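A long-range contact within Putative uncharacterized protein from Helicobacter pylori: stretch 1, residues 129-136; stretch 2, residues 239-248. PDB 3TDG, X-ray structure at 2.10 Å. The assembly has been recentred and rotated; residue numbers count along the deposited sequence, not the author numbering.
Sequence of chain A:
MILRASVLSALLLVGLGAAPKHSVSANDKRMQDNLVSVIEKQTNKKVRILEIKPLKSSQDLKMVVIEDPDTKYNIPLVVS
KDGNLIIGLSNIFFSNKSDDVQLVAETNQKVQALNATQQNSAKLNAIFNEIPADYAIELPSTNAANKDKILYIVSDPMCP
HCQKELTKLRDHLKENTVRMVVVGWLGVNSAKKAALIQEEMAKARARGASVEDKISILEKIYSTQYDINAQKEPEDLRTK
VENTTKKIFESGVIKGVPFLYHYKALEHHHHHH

Stretch 1, residues 129-136: NEIPADYA
Stretch 2 (239-248) TKVENTTKKI

Residues 239-248 form one uninterrupted stretch of helix, with phi/psi near -60/-45 through most of its length, against which the irregular segment 129-136 packs, burying 467 Å² in total. Register is set by Ile 131 and Thr 244, whose CA atoms lie 6.3 Å apart. From there stretch 1 runs toward the N-terminal end of the helix: Glu 130 meets Lys 247, whereas Asp 134 reaches Lys 240.

The sole hydrogen bond between the stretches is charged. Lys 240, extended with all four chi angles t, carries NZ to 2.7 Å from Asp 134 OD2, a salt bridge in which NZ is the donor; Asp 134 adopts chi1 p (59°). The lysine's aliphatic part is also used, its CE lying 3.9 Å from Pro 132 CB. The acid lies within a turn: phi/psi of -62/-28 at Ala 133 and -91/-4 at Asp 134, closed by Tyr 135 N to Pro 132 O at 3.0 Å.

Tyr 135 (chi1 -166°, chi2 95°) loses the most area, 90 Å². Thr 244 CG2 sits 3.8 Å from the ring centroid, directly on the normal, as a CH-pi contact. With chi1 m (-53°), Thr 244 offers this methyl while its OG1 donates to Lys 240 O at 2.7 Å, so the buried hydroxyl is satisfied within the helix. Lys 240 O also accepts Thr 244 N at 2.9 Å. Thr 245 OG1 similarly donates to Val 241 O at 2.8 Å. Tyr 135 OH lies 3.6 Å from Val 241 CG2, and its hydrogen bonding is met elsewhere in the structure.

Apolar packing completes the contact: Ile 131 (m, t) places CG2 4.0 Å from Thr 244 CG2 and CD1 4.1 Å from Ile 248 CD1 (also m, t). Glu 130 OE1 approaches Lys 247 CB at 3.8 Å, a contact with carbon that satisfies no charge.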

# COMPACT_ATOMS: atom_id res chain seq x y z
N ASN A 129 8.18 16.96 15.86
CA ASN A 129 8.02 18.30 15.29
C ASN A 129 6.57 18.72 15.21
O ASN A 129 6.28 19.90 15.13
CB ASN A 129 8.65 18.38 13.89
CG ASN A 129 10.16 18.27 13.92
OD1 ASN A 129 10.81 18.71 14.88
ND2 ASN A 129 10.73 17.68 12.88
N GLU A 130 5.67 17.75 15.23
CA GLU A 130 4.24 18.01 15.14
C GLU A 130 3.57 18.28 16.51
O GLU A 130 2.41 18.70 16.56
CB GLU A 130 3.59 16.84 14.40
CG GLU A 130 2.08 16.65 14.52
CD GLU A 130 1.62 15.33 13.88
OE1 GLU A 130 1.93 14.24 14.43
OE2 GLU A 130 0.97 15.38 12.82
N ILE A 131 4.29 18.03 17.61
CA ILE A 131 3.76 18.28 18.98
C ILE A 131 3.68 19.80 19.23
O ILE A 131 4.65 20.51 18.95
CB ILE A 131 4.67 17.60 20.04
CG1 ILE A 131 4.59 16.07 19.92
CG2 ILE A 131 4.31 18.02 21.46
CD1 ILE A 131 5.70 15.35 20.71
N PRO A 132 2.54 20.32 19.76
CA PRO A 132 2.48 21.77 20.00
C PRO A 132 3.72 22.27 20.73
O PRO A 132 4.28 21.58 21.60
CB PRO A 132 1.22 21.94 20.86
CG PRO A 132 0.34 20.82 20.41
CD PRO A 132 1.26 19.66 20.09
N ALA A 133 4.16 23.47 20.36
CA ALA A 133 5.44 24.01 20.82
C ALA A 133 5.56 24.22 22.33
O ALA A 133 6.68 24.19 22.88
CB ALA A 133 5.73 25.31 20.09
N ASP A 134 4.44 24.45 23.00
CA ASP A 134 4.45 24.62 24.45
C ASP A 134 4.24 23.29 25.21
O ASP A 134 4.28 23.26 26.43
CB ASP A 134 3.37 25.64 24.87
CG ASP A 134 1.98 25.22 24.45
OD1 ASP A 134 1.02 25.52 25.19
OD2 ASP A 134 1.82 24.58 23.39
N TYR A 135 3.99 22.20 24.48
CA TYR A 135 3.57 20.95 25.10
C TYR A 135 4.72 20.26 25.86
O TYR A 135 4.55 19.88 27.04
CB TYR A 135 2.91 20.03 24.07
CG TYR A 135 2.16 18.89 24.72
CD1 TYR A 135 0.78 18.99 24.96
CD2 TYR A 135 2.82 17.72 25.12
CE1 TYR A 135 0.09 17.98 25.56
CE2 TYR A 135 2.13 16.69 25.74
CZ TYR A 135 0.76 16.82 25.95
OH TYR A 135 0.05 15.81 26.55
N ALA A 136 5.87 20.11 25.20
CA ALA A 136 7.02 19.43 25.82
C ALA A 136 7.56 20.27 26.94
O ALA A 136 7.53 21.50 26.85
CB ALA A 136 8.14 19.15 24.80
N THR A 239 -8.47 18.08 26.33
CA THR A 239 -8.63 17.90 24.89
C THR A 239 -7.30 18.04 24.13
O THR A 239 -7.02 17.25 23.22
CB THR A 239 -9.66 18.89 24.31
OG1 THR A 239 -10.86 18.81 25.09
CG2 THR A 239 -9.99 18.57 22.85
N LYS A 240 -6.50 19.03 24.50
CA LYS A 240 -5.16 19.21 23.93
C LYS A 240 -4.27 17.98 24.21
O LYS A 240 -3.58 17.48 23.31
CB LYS A 240 -4.51 20.48 24.50
CG LYS A 240 -3.24 20.84 23.79
CD LYS A 240 -2.46 21.91 24.51
CE LYS A 240 -1.60 22.66 23.49
NZ LYS A 240 -0.61 23.57 24.12
N VAL A 241 -4.32 17.50 25.46
CA VAL A 241 -3.66 16.24 25.83
C VAL A 241 -4.14 15.08 24.96
O VAL A 241 -3.32 14.32 24.43
CB VAL A 241 -3.83 15.92 27.34
CG1 VAL A 241 -3.47 14.46 27.65
CG2 VAL A 241 -2.99 16.88 28.19
N GLU A 242 -5.47 14.92 24.84
CA GLU A 242 -6.04 13.82 24.08
C GLU A 242 -5.62 13.85 22.61
O GLU A 242 -5.27 12.82 22.06
CB GLU A 242 -7.58 13.75 24.21
CG GLU A 242 -8.06 13.29 25.60
CD GLU A 242 -9.58 13.41 25.80
OE1 GLU A 242 -10.08 12.87 26.82
OE2 GLU A 242 -10.28 14.03 24.97
N ASN A 243 -5.63 15.04 22.00
CA ASN A 243 -5.22 15.23 20.60
C ASN A 243 -3.73 15.03 20.37
O ASN A 243 -3.32 14.38 19.41
CB ASN A 243 -5.64 16.62 20.07
CG ASN A 243 -7.16 16.81 20.01
OD1 ASN A 243 -7.94 15.88 20.23
ND2 ASN A 243 -7.59 18.04 19.72
N THR A 244 -2.92 15.61 21.25
CA THR A 244 -1.47 15.47 21.15
C THR A 244 -1.06 13.98 21.28
O THR A 244 -0.24 13.49 20.49
CB THR A 244 -0.74 16.34 22.19
OG1 THR A 244 -1.21 17.69 22.08
CG2 THR A 244 0.77 16.33 21.97
N THR A 245 -1.66 13.29 22.25
CA THR A 245 -1.35 11.90 22.55
C THR A 245 -1.76 10.99 21.38
O THR A 245 -0.97 10.13 20.95
CB THR A 245 -2.05 11.45 23.86
OG1 THR A 245 -1.57 12.25 24.95
CG2 THR A 245 -1.80 9.97 24.18
N LYS A 246 -2.97 11.19 20.87
CA LYS A 246 -3.47 10.42 19.71
C LYS A 246 -2.49 10.43 18.54
O LYS A 246 -2.30 9.40 17.90
CB LYS A 246 -4.81 10.96 19.22
CG LYS A 246 -6.04 10.30 19.83
CD LYS A 246 -7.29 10.49 18.96
CE LYS A 246 -7.07 9.96 17.54
NZ LYS A 246 -8.36 9.59 16.87
N LYS A 247 -1.88 11.59 18.29
CA LYS A 247 -1.02 11.82 17.12
C LYS A 247 0.39 11.26 17.30
O LYS A 247 1.06 10.88 16.32
CB LYS A 247 -0.94 13.32 16.79
CG LYS A 247 -2.12 13.86 15.96
CD LYS A 247 -2.03 15.38 15.77
CE LYS A 247 -3.15 15.92 14.89
NZ LYS A 247 -4.38 16.17 15.69
N ILE A 248 0.86 11.26 18.54
CA ILE A 248 2.12 10.60 18.87
C ILE A 248 2.01 9.10 18.60
O ILE A 248 2.91 8.53 18.00
CB ILE A 248 2.53 10.86 20.33
CG1 ILE A 248 2.95 12.32 20.51
CG2 ILE A 248 3.70 9.95 20.73
CD1 ILE A 248 2.79 12.81 21.94